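PDB 2B78: methyltransferase from Streptococcus mutans, which probably transfers methyl groups from S-adenosyl-L-methionine, possibly acting on RNA, although its own target has not been established. Local coordinates for residues N30-V35 and L51-K56; G148-I153 and F186-L191; K308-L313 and S339-Q344. All blocks are in the same frame, centred on the assembly; numbering follows the deposited sequence.

Contact 1: residues N30-V35 and L51-K56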
loop_
_atom_site.group_PDB
_atom_site.type_symbol
_atom_site.label_atom_id
_atom_site.label_comp_id
_atom_site.label_asym_id
_atom_site.label_seq_id
_atom_site.Cartn_x
_atom_site.Cartn_y
_atom_site.Cartn_z
ATOM N N ASN A 30 18.852 -9.750 -22.315
ATOM C CA ASN A 30 19.595 -10.923 -21.839
ATOM C C ASN A 30 20.382 -10.594 -20.587
ATOM O O ASN A 30 21.082 -11.452 -20.038
ATOM C CB ASN A 30 20.582 -11.417 -22.900
ATOM C CG ASN A 30 19.976 -11.480 -24.280
ATOM O OD1 ASN A 30 18.883 -12.029 -24.475
ATOM N ND2 ASN A 30 20.687 -10.930 -25.256
ATOM N N LEU A 31 20.270 -9.346 -20.146
ATOM C CA LEU A 31 20.994 -8.877 -18.971
ATOM C C LEU A 31 20.096 -8.860 -17.739
ATOM O O LEU A 31 18.866 -8.840 -17.856
ATOM C CB LEU A 31 21.521 -7.459 -19.226
ATOM C CG LEU A 31 21.945 -7.097 -20.653
ATOM C CD1 LEU A 31 22.273 -5.613 -20.739
ATOM C CD2 LEU A 31 23.136 -7.933 -21.067
ATOM N N ASP A 32 20.715 -8.869 -16.558
ATOM C CA ASP A 32 19.976 -8.820 -15.298
ATOM C C ASP A 32 20.895 -8.600 -14.091
ATOM O O ASP A 32 22.088 -8.898 -14.139
ATOM C CB ASP A 32 19.148 -10.097 -15.104
ATOM C CG ASP A 32 18.065 -9.926 -14.050
ATOM O OD1 ASP A 32 17.690 -8.763 -13.771
ATOM O OD2 ASP A 32 17.575 -10.944 -13.509
ATOM N N ASN A 33 20.321 -8.054 -13.021
ATOM C CA ASN A 33 21.035 -7.766 -11.780
ATOM C C ASN A 33 22.398 -7.116 -11.944
ATOM O O ASN A 33 23.430 -7.718 -11.660
ATOM C CB ASN A 33 21.165 -9.030 -10.934
ATOM C CG ASN A 33 20.034 -9.172 -9.934
ATOM O OD1 ASN A 33 18.859 -9.248 -10.305
ATOM N ND2 ASN A 33 20.383 -9.206 -8.653
ATOM N N GLN A 34 22.393 -5.869 -12.394
ATOM C CA GLN A 34 23.628 -5.127 -12.584
ATOM C C GLN A 34 23.274 -3.712 -12.993
ATOM O O GLN A 34 22.152 -3.448 -13.439
ATOM C CB GLN A 34 24.489 -5.783 -13.671
ATOM C CG GLN A 34 23.806 -5.909 -15.031
ATOM C CD GLN A 34 24.665 -6.627 -16.062
ATOM O OE1 GLN A 34 25.718 -6.132 -16.475
ATOM N NE2 GLN A 34 24.220 -7.806 -16.479
ATOM N N VAL A 35 24.222 -2.802 -12.816
ATOM C CA VAL A 35 24.023 -1.414 -13.203
ATOM C C VAL A 35 24.342 -1.340 -14.692
ATOM O O VAL A 35 25.268 -2.005 -15.163
ATOM C CB VAL A 35 24.975 -0.479 -12.425
ATOM C CG1 VAL A 35 24.822 0.953 -12.912
ATOM C CG2 VAL A 35 24.675 -0.561 -10.933
ATOM N N LEU A 51 19.280 -3.251 -13.428
ATOM C CA LEU A 51 18.360 -4.285 -13.857
ATOM C C LEU A 51 18.128 -5.304 -12.757
ATOM O O LEU A 51 19.054 -5.698 -12.058
ATOM C CB LEU A 51 18.903 -5.009 -15.094
ATOM C CG LEU A 51 19.184 -4.178 -16.347
ATOM C CD1 LEU A 51 19.706 -5.091 -17.449
ATOM C CD2 LEU A 51 17.911 -3.474 -16.794
ATOM N N SER A 52 16.876 -5.718 -12.616
ATOM C CA SER A 52 16.487 -6.725 -11.645
ATOM C C SER A 52 15.004 -6.937 -11.851
ATOM O O SER A 52 14.250 -5.981 -12.035
ATOM C CB SER A 52 16.768 -6.259 -10.213
ATOM O OG SER A 52 16.582 -7.329 -9.297
ATOM N N LYS A 53 14.579 -8.193 -11.839
ATOM C CA LYS A 53 13.177 -8.494 -12.048
ATOM C C LYS A 53 12.319 -8.080 -10.864
ATOM O O LYS A 53 12.625 -8.398 -9.711
ATOM C CB LYS A 53 13.004 -9.986 -12.346
ATOM C CG LYS A 53 13.213 -10.319 -13.822
ATOM C CD LYS A 53 13.262 -11.822 -14.082
ATOM C CE LYS A 53 14.664 -12.382 -13.858
ATOM N NZ LYS A 53 14.751 -13.831 -14.220
ATOM N N GLN A 54 11.246 -7.358 -11.164
ATOM C CA GLN A 54 10.320 -6.881 -10.145
ATOM C C GLN A 54 8.925 -6.823 -10.750
ATOM O O GLN A 54 8.531 -5.810 -11.323
ATOM C CB GLN A 54 10.734 -5.487 -9.658
ATOM C CG GLN A 54 9.921 -4.982 -8.471
ATOM C CD GLN A 54 10.423 -3.654 -7.956
ATOM O OE1 GLN A 54 11.629 -3.408 -7.940
ATOM N NE2 GLN A 54 9.504 -2.791 -7.517
ATOM N N ASN A 55 8.185 -7.921 -10.620
ATOM C CA ASN A 55 6.835 -8.017 -11.169
ATOM C C ASN A 55 6.878 -7.803 -12.681
ATOM O O ASN A 55 7.488 -8.593 -13.394
ATOM C CB ASN A 55 5.916 -6.989 -10.505
ATOM C CG ASN A 55 5.776 -7.216 -9.011
ATOM O OD1 ASN A 55 5.384 -8.300 -8.566
ATOM N ND2 ASN A 55 6.095 -6.191 -8.223
ATOM N N LYS A 56 6.250 -6.740 -13.173
ATOM C CA LYS A 56 6.244 -6.470 -14.610
ATOM C C LYS A 56 7.412 -5.591 -15.040
ATOM O O LYS A 56 7.497 -5.167 -16.194
ATOM C CB LYS A 56 4.923 -5.810 -15.015
ATOM C CG LYS A 56 3.728 -6.745 -14.933
ATOM C CD LYS A 56 3.936 -7.970 -15.816
ATOM C CE LYS A 56 2.785 -8.962 -15.692
ATOM N NZ LYS A 56 3.014 -10.178 -16.527
HETATM O O HOH W 1 16.324 -10.441 -11.028
#
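Residues N33 and Q34 meet L51 at the open end of a beta hairpin, where strand 34-39 begins beside the last part of strand 45-54. The hairpin belongs to the small sheet of the PUA-like domain. L51 N donates to Q34 O at 2.9 Å, with a nearly straight N-H...O angle of 166°. The return bond, from Q34 N to L51 O, is weak and uncertain, because L51 O sits too close to N33 CA in the model. N33 and Q34 both face L51, which fits a G1 beta bulge. N33 fills the first bulge position with positive phi (44°), a backbone shape more often taken by glycine there. Before the bulge the chain turns away from the strand, and side chains take over the contact. The D32 side chain reaches back, its CG anti to the backbone N (chi1 -163°). Its OD1 lies 3.2 Å from S52 CA, and its OD2 lies 3.3 Å from K53 CE. The D32 and K53 side chains cross at about a right angle. K53 NZ stays 4.1 Å from D32 OD2, beyond a salt bridge, though the opposite charges probably still attract. One water ties the polar groups together. It donates to D32 OD2 and to N33 OD1, and accepts from K53 N at 3.0 Å. N33 OD1 also lies 3.1 Å from S52 OG. N33 ND2 is held by S126 and Q130, at helix 126-130, and S52 OG by the backbone N of F127. Apolar contact comes from the leucines: L51 CD1 packs tightly on L31 CB at 3.5 Å, and L31 in turn touches I2 and L4 of strand 2-5.

Contact 2: residues G148-I153 and F186-L191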
loop_
_atom_site.group_PDB
_atom_site.type_symbol
_atom_site.label_atom_id
_atom_site.label_comp_id
_atom_site.label_asym_id
_atom_site.label_seq_id
_atom_site.Cartn_x
_atom_site.Cartn_y
_atom_site.Cartn_z
ATOM N N GLY A 148 15.682 0.745 16.400
ATOM C CA GLY A 148 15.981 -0.500 15.720
ATOM C C GLY A 148 15.338 -0.567 14.355
ATOM O O GLY A 148 14.568 0.324 13.983
ATOM N N ALA A 149 15.647 -1.626 13.607
ATOM C CA ALA A 149 15.105 -1.804 12.266
ATOM C C ALA A 149 14.879 -3.262 11.899
ATOM O O ALA A 149 15.581 -4.165 12.377
ATOM C CB ALA A 149 16.039 -1.163 11.238
ATOM N N TYR A 150 13.893 -3.467 11.030
ATOM C CA TYR A 150 13.522 -4.777 10.522
ATOM C C TYR A 150 13.447 -4.671 9.010
ATOM O O TYR A 150 13.416 -3.567 8.463
ATOM C CB TYR A 150 12.163 -5.190 11.074
ATOM C CG TYR A 150 12.223 -5.563 12.523
ATOM C CD1 TYR A 150 12.386 -6.898 12.913
ATOM C CD2 TYR A 150 12.170 -4.584 13.510
ATOM C CE1 TYR A 150 12.497 -7.241 14.260
ATOM C CE2 TYR A 150 12.282 -4.915 14.854
ATOM C CZ TYR A 150 12.446 -6.243 15.221
ATOM O OH TYR A 150 12.569 -6.567 16.554
ATOM N N GLU A 151 13.420 -5.814 8.339
ATOM C CA GLU A 151 13.351 -5.825 6.887
ATOM C C GLU A 151 12.428 -6.916 6.357
ATOM O O GLU A 151 12.309 -7.980 6.961
ATOM C CB GLU A 151 14.752 -6.022 6.296
ATOM C CG GLU A 151 15.334 -7.423 6.516
ATOM C CD GLU A 151 16.757 -7.555 6.005
ATOM O OE1 GLU A 151 17.126 -6.819 5.069
ATOM O OE2 GLU A 151 17.508 -8.407 6.532
ATOM N N LYS A 152 11.774 -6.636 5.231
ATOM C CA LYS A 152 10.897 -7.606 4.574
ATOM C C LYS A 152 11.502 -7.916 3.209
ATOM O O LYS A 152 11.954 -7.008 2.515
ATOM C CB LYS A 152 9.487 -7.030 4.346
ATOM C CG LYS A 152 8.730 -6.598 5.594
ATOM C CD LYS A 152 8.532 -7.749 6.562
ATOM C CE LYS A 152 7.649 -7.335 7.727
ATOM N NZ LYS A 152 7.531 -8.409 8.752
ATOM N N ILE A 153 11.526 -9.195 2.837
ATOM C CA ILE A 153 12.022 -9.618 1.532
ATOM C C ILE A 153 10.769 -9.780 0.674
ATOM O O ILE A 153 9.943 -10.658 0.933
ATOM C CB ILE A 153 12.758 -10.968 1.610
ATOM C CG1 ILE A 153 13.969 -10.846 2.527
ATOM C CG2 ILE A 153 13.196 -11.415 0.229
ATOM C CD1 ILE A 153 14.831 -9.651 2.237
ATOM N N PHE A 186 2.908 -5.226 14.252
ATOM C CA PHE A 186 3.974 -6.192 14.490
ATOM C C PHE A 186 4.937 -6.087 13.311
ATOM O O PHE A 186 4.500 -5.990 12.165
ATOM C CB PHE A 186 3.377 -7.606 14.638
ATOM C CG PHE A 186 2.266 -7.927 13.659
ATOM C CD1 PHE A 186 2.544 -8.537 12.433
ATOM C CD2 PHE A 186 0.944 -7.641 13.975
ATOM C CE1 PHE A 186 1.513 -8.858 11.538
ATOM C CE2 PHE A 186 -0.097 -7.954 13.090
ATOM C CZ PHE A 186 0.188 -8.564 11.872
ATOM N N LEU A 187 6.242 -6.108 13.587
ATOM C CA LEU A 187 7.242 -5.935 12.540
ATOM C C LEU A 187 8.027 -7.154 12.093
ATOM O O LEU A 187 8.768 -7.071 11.109
ATOM C CB LEU A 187 8.250 -4.854 12.954
ATOM C CG LEU A 187 7.719 -3.437 13.133
ATOM C CD1 LEU A 187 8.889 -2.497 13.392
ATOM C CD2 LEU A 187 6.952 -3.020 11.880
ATOM N N ASN A 188 7.878 -8.280 12.781
ATOM C CA ASN A 188 8.655 -9.445 12.384
ATOM C C ASN A 188 7.836 -10.726 12.260
ATOM O O ASN A 188 8.308 -11.818 12.584
ATOM C CB ASN A 188 9.814 -9.626 13.362
ATOM C CG ASN A 188 10.900 -10.519 12.811
ATOM O OD1 ASN A 188 11.259 -10.422 11.636
ATOM N ND2 ASN A 188 11.439 -11.394 13.658
ATOM N N ASP A 189 6.610 -10.589 11.771
ATOM C CA ASP A 189 5.728 -11.737 11.590
ATOM C C ASP A 189 5.126 -11.745 10.182
ATOM O O ASP A 189 4.049 -11.192 9.946
ATOM C CB ASP A 189 4.629 -11.713 12.657
ATOM C CG ASP A 189 3.577 -12.782 12.441
ATOM O OD1 ASP A 189 3.867 -13.784 11.749
ATOM O OD2 ASP A 189 2.458 -12.621 12.976
ATOM N N GLY A 190 5.840 -12.364 9.243
ATOM C CA GLY A 190 5.360 -12.433 7.874
ATOM C C GLY A 190 5.640 -11.166 7.090
ATOM O O GLY A 190 6.414 -10.318 7.532
ATOM N N LEU A 191 5.005 -11.037 5.930
ATOM C CA LEU A 191 5.188 -9.878 5.064
ATOM C C LEU A 191 4.422 -8.641 5.509
ATOM O O LEU A 191 4.857 -7.520 5.252
ATOM C CB LEU A 191 4.772 -10.212 3.626
ATOM C CG LEU A 191 5.662 -11.153 2.811
ATOM C CD1 LEU A 191 5.093 -11.296 1.406
ATOM C CD2 LEU A 191 7.079 -10.600 2.752
HETATM O O HOH W 2 5.422 -8.142 10.649
#
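Strand 148-153 passes beside the irregular loop 186-191 without backbone pairing, and the CA atoms of Y150 and L187 are 6.7 Å apart at one of the two nearest approaches. Y150 and K152 both point toward the loop, and between them they carry most of the contact. The K152 chain bends at chi2 (-60°), which turns CD toward G190 O. Its NZ then meets two loop carbonyls. G190 O accepts from K152 NZ almost in line with the carbonyl bond, modelled at 2.5 Å, too short to be trusted in detail. L187 O accepts from K152 NZ at 3.0 Å, with the donor standing 65° out of the carbonyl plane. A water accepts hydrogen bonds from K152 NZ and D189 N and lies 2.8 Å from F186 O. S162 OG, on the next strand, is a further partner of NZ and also bonds N188 OD1. Several oxygens thus lie near the ammonium group, which would favour its charged form. The Y150 side chain crosses those of L187 and N188 at about a right angle. L187 CB sits over one face of the ring, and L187 CD1 meets Y150 CD2 at 3.9 Å. N188 CB comes to 3.7 Å from Y150 CE1, with the amide and ring planes 42° apart. Y150 OH bonds E169 and A170. At the far end L191 CD2 reaches I153 O at 3.4 Å. D189 turns away from the strand and forms a salt bridge with R246. The contact joins the mixed sheet containing strand 148-153 to the loop leading to helix 200-210, beside R246 of the S-adenosyl-L-homocysteine site.

Contact 3: residues K308-L313 and S339-Q344; sequences KDYHKL and SQFKKQ
F341 points the edge of its ring at the face of Y310, and Q344 extends beside Y310 to the backbone and ring of H311. The aromatic pair is T-shaped, with planes at 84° and centroids 4.8 Å apart. F341 CE1 stands over the centre of the Y310 ring and lies 3.5 Å from Y310 CZ. L313 CD1 lies on the opposite face, offset toward the rim. Y310 OH bonds S330 O, at strand 325-331, and both side chains touch A329 of that strand. The Q344 chain bends at chi2 (-66°), which places CD close to the other helix. OE1 accepts two bonds from H311, both from the same face of its amide plane. H311 N donates at 3.0 Å to Q344 OE1, from above that plane. H311 ND1 donates at 3.3 Å to the same OE1, which lies near the plane of the imidazole. The imidazole and amide planes are almost perpendicular. The ND1 bond implies that this nitrogen carries a proton. Helix 308-313 is kinked here, and H311 N has no bond to the preceding turn; Q344 OE1 accepts from it instead. Q344 NE2 donates to a water at 2.8 Å, and the water donates to K308 O. The axes of the two helix segments approach to 8.8 Å at an angle of 43°, running in broadly the same direction. Helices 306-319 and 338-349 flank strand 325-331 in sequence, and such neighbouring helices are characteristic of the Rossmann-like methyltransferase fold, packed on its mostly parallel sheet.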
loop_
_atom_site.group_PDB
_atom_site.type_symbol
_atom_site.label_atom_id
_atom_site.label_comp_id
_atom_site.label_asym_id
_atom_site.label_seq_id
_atom_site.Cartn_x
_atom_site.Cartn_y
_atom_site.Cartn_z
ATOM N N LYS A 308 -10.534 -9.257 -12.620
ATOM C CA LYS A 308 -11.596 -10.085 -13.184
ATOM C C LYS A 308 -12.892 -10.258 -12.391
ATOM O O LYS A 308 -13.973 -10.262 -12.978
ATOM C CB LYS A 308 -11.046 -11.481 -13.508
ATOM C CG LYS A 308 -10.281 -11.591 -14.822
ATOM C CD LYS A 308 -9.101 -10.631 -14.908
ATOM C CE LYS A 308 -8.385 -10.774 -16.245
ATOM N NZ LYS A 308 -7.259 -9.808 -16.403
ATOM N N ASP A 309 -12.794 -10.400 -11.072
ATOM C CA ASP A 309 -13.988 -10.641 -10.264
ATOM C C ASP A 309 -14.476 -9.535 -9.336
ATOM O O ASP A 309 -15.436 -9.737 -8.585
ATOM C CB ASP A 309 -13.796 -11.910 -9.427
ATOM C CG ASP A 309 -13.345 -13.098 -10.248
ATOM O OD1 ASP A 309 -13.767 -13.209 -11.416
ATOM O OD2 ASP A 309 -12.575 -13.929 -9.714
ATOM N N TYR A 310 -13.848 -8.368 -9.365
ATOM C CA TYR A 310 -14.298 -7.311 -8.467
ATOM C C TYR A 310 -15.792 -7.002 -8.642
ATOM O O TYR A 310 -16.491 -6.726 -7.659
ATOM C CB TYR A 310 -13.467 -6.039 -8.667
ATOM C CG TYR A 310 -13.399 -5.176 -7.420
ATOM C CD1 TYR A 310 -12.298 -5.239 -6.559
ATOM C CD2 TYR A 310 -14.458 -4.344 -7.072
ATOM C CE1 TYR A 310 -12.265 -4.485 -5.374
ATOM C CE2 TYR A 310 -14.435 -3.594 -5.898
ATOM C CZ TYR A 310 -13.339 -3.669 -5.058
ATOM O OH TYR A 310 -13.327 -2.925 -3.902
ATOM N N HIS A 311 -16.295 -7.074 -9.873
ATOM C CA HIS A 311 -17.709 -6.767 -10.120
ATOM C C HIS A 311 -18.642 -7.639 -9.291
ATOM O O HIS A 311 -19.775 -7.249 -8.997
ATOM C CB HIS A 311 -18.060 -6.910 -11.614
ATOM C CG HIS A 311 -18.028 -8.325 -12.122
ATOM N ND1 HIS A 311 -16.854 -9.008 -12.362
ATOM C CD2 HIS A 311 -19.031 -9.192 -12.403
ATOM C CE1 HIS A 311 -17.135 -10.235 -12.767
ATOM N NE2 HIS A 311 -18.448 -10.372 -12.800
ATOM N N LYS A 312 -18.170 -8.818 -8.905
ATOM C CA LYS A 312 -18.995 -9.724 -8.112
ATOM C C LYS A 312 -19.150 -9.223 -6.681
ATOM O O LYS A 312 -20.199 -9.415 -6.057
ATOM C CB LYS A 312 -18.372 -11.116 -8.102
ATOM C CG LYS A 312 -18.379 -11.796 -9.461
ATOM C CD LYS A 312 -17.686 -13.148 -9.384
ATOM C CE LYS A 312 -18.413 -14.077 -8.432
ATOM N NZ LYS A 312 -17.832 -15.447 -8.472
ATOM N N LEU A 313 -18.104 -8.587 -6.153
ATOM C CA LEU A 313 -18.158 -8.066 -4.790
ATOM C C LEU A 313 -19.160 -6.916 -4.737
ATOM O O LEU A 313 -19.938 -6.796 -3.794
ATOM C CB LEU A 313 -16.778 -7.568 -4.352
ATOM C CG LEU A 313 -15.666 -8.610 -4.430
ATOM C CD1 LEU A 313 -14.341 -7.966 -4.017
ATOM C CD2 LEU A 313 -15.998 -9.802 -3.538
ATOM N N SER A 339 -9.476 3.681 -14.368
ATOM C CA SER A 339 -10.594 3.442 -15.277
ATOM C C SER A 339 -10.990 1.967 -15.324
ATOM O O SER A 339 -12.178 1.647 -15.391
ATOM C CB SER A 339 -10.270 3.961 -16.689
ATOM O OG SER A 339 -9.109 3.355 -17.224
ATOM N N GLN A 340 -10.007 1.074 -15.296
ATOM C CA GLN A 340 -10.285 -0.366 -15.303
ATOM C C GLN A 340 -11.062 -0.744 -14.052
ATOM O O GLN A 340 -11.963 -1.591 -14.090
ATOM C CB GLN A 340 -8.995 -1.168 -15.304
ATOM C CG GLN A 340 -8.411 -1.446 -16.667
ATOM C CD GLN A 340 -7.165 -2.298 -16.566
ATOM O OE1 GLN A 340 -6.169 -1.895 -15.952
ATOM N NE2 GLN A 340 -7.211 -3.490 -17.159
ATOM N N PHE A 341 -10.687 -0.123 -12.937
ATOM C CA PHE A 341 -11.325 -0.379 -11.655
ATOM C C PHE A 341 -12.752 0.130 -11.706
ATOM O O PHE A 341 -13.692 -0.580 -11.342
ATOM C CB PHE A 341 -10.543 0.320 -10.533
ATOM C CG PHE A 341 -11.039 -0.002 -9.141
ATOM C CD1 PHE A 341 -11.436 -1.291 -8.810
ATOM C CD2 PHE A 341 -11.088 0.989 -8.162
ATOM C CE1 PHE A 341 -11.881 -1.591 -7.521
ATOM C CE2 PHE A 341 -11.528 0.701 -6.870
ATOM C CZ PHE A 341 -11.928 -0.597 -6.549
ATOM N N LYS A 342 -12.915 1.363 -12.174
ATOM C CA LYS A 342 -14.241 1.952 -12.268
ATOM C C LYS A 342 -15.143 1.074 -13.137
ATOM O O LYS A 342 -16.335 0.951 -12.867
ATOM C CB LYS A 342 -14.139 3.355 -12.853
ATOM C CG LYS A 342 -15.363 4.221 -12.630
ATOM C CD LYS A 342 -15.030 5.667 -12.955
ATOM C CE LYS A 342 -16.171 6.600 -12.610
ATOM N NZ LYS A 342 -15.772 8.015 -12.838
ATOM N N LYS A 343 -14.567 0.456 -14.169
ATOM C CA LYS A 343 -15.325 -0.412 -15.076
ATOM C C LYS A 343 -15.826 -1.681 -14.395
ATOM O O LYS A 343 -16.893 -2.205 -14.741
ATOM C CB LYS A 343 -14.482 -0.784 -16.300
ATOM C CG LYS A 343 -14.387 0.328 -17.354
ATOM C CD LYS A 343 -13.740 -0.189 -18.643
ATOM C CE LYS A 343 -13.709 0.879 -19.735
ATOM N NZ LYS A 343 -12.845 2.045 -19.391
ATOM N N GLN A 344 -15.056 -2.174 -13.429
ATOM C CA GLN A 344 -15.429 -3.369 -12.679
ATOM C C GLN A 344 -16.579 -3.023 -11.750
ATOM O O GLN A 344 -17.489 -3.828 -11.534
ATOM C CB GLN A 344 -14.234 -3.864 -11.864
ATOM C CG GLN A 344 -13.320 -4.782 -12.639
ATOM C CD GLN A 344 -14.017 -6.080 -12.991
ATOM O OE1 GLN A 344 -14.375 -6.858 -12.108
ATOM N NE2 GLN A 344 -14.226 -6.315 -14.283
HETATM O O HOH W 3 -14.611 -8.848 -15.497
#

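The three contacts follow one another along the chain, and none touches another. Contact 1 lies in the PUA-like domain, whereas contacts 2 and 3 belong to the methyltransferase part of the chain. Centres of contacts 1 and 2 are 25 Å apart, with nearest atoms about 10 Å apart. Helix 126-130 relates them: it meets N33 and S52 of contact 1, and its Y129 touches E151 and I153 of contact 2. Contacts 2 and 3 lie on opposite sides of the chain's centre, 32 Å between centres. The D189 side chain of contact 2 is about 3 Å from that of R246 in the cofactor site. Contact 3 is more remote, with the Y310 side chain about 10 Å from that of V272; no cofactor is bound.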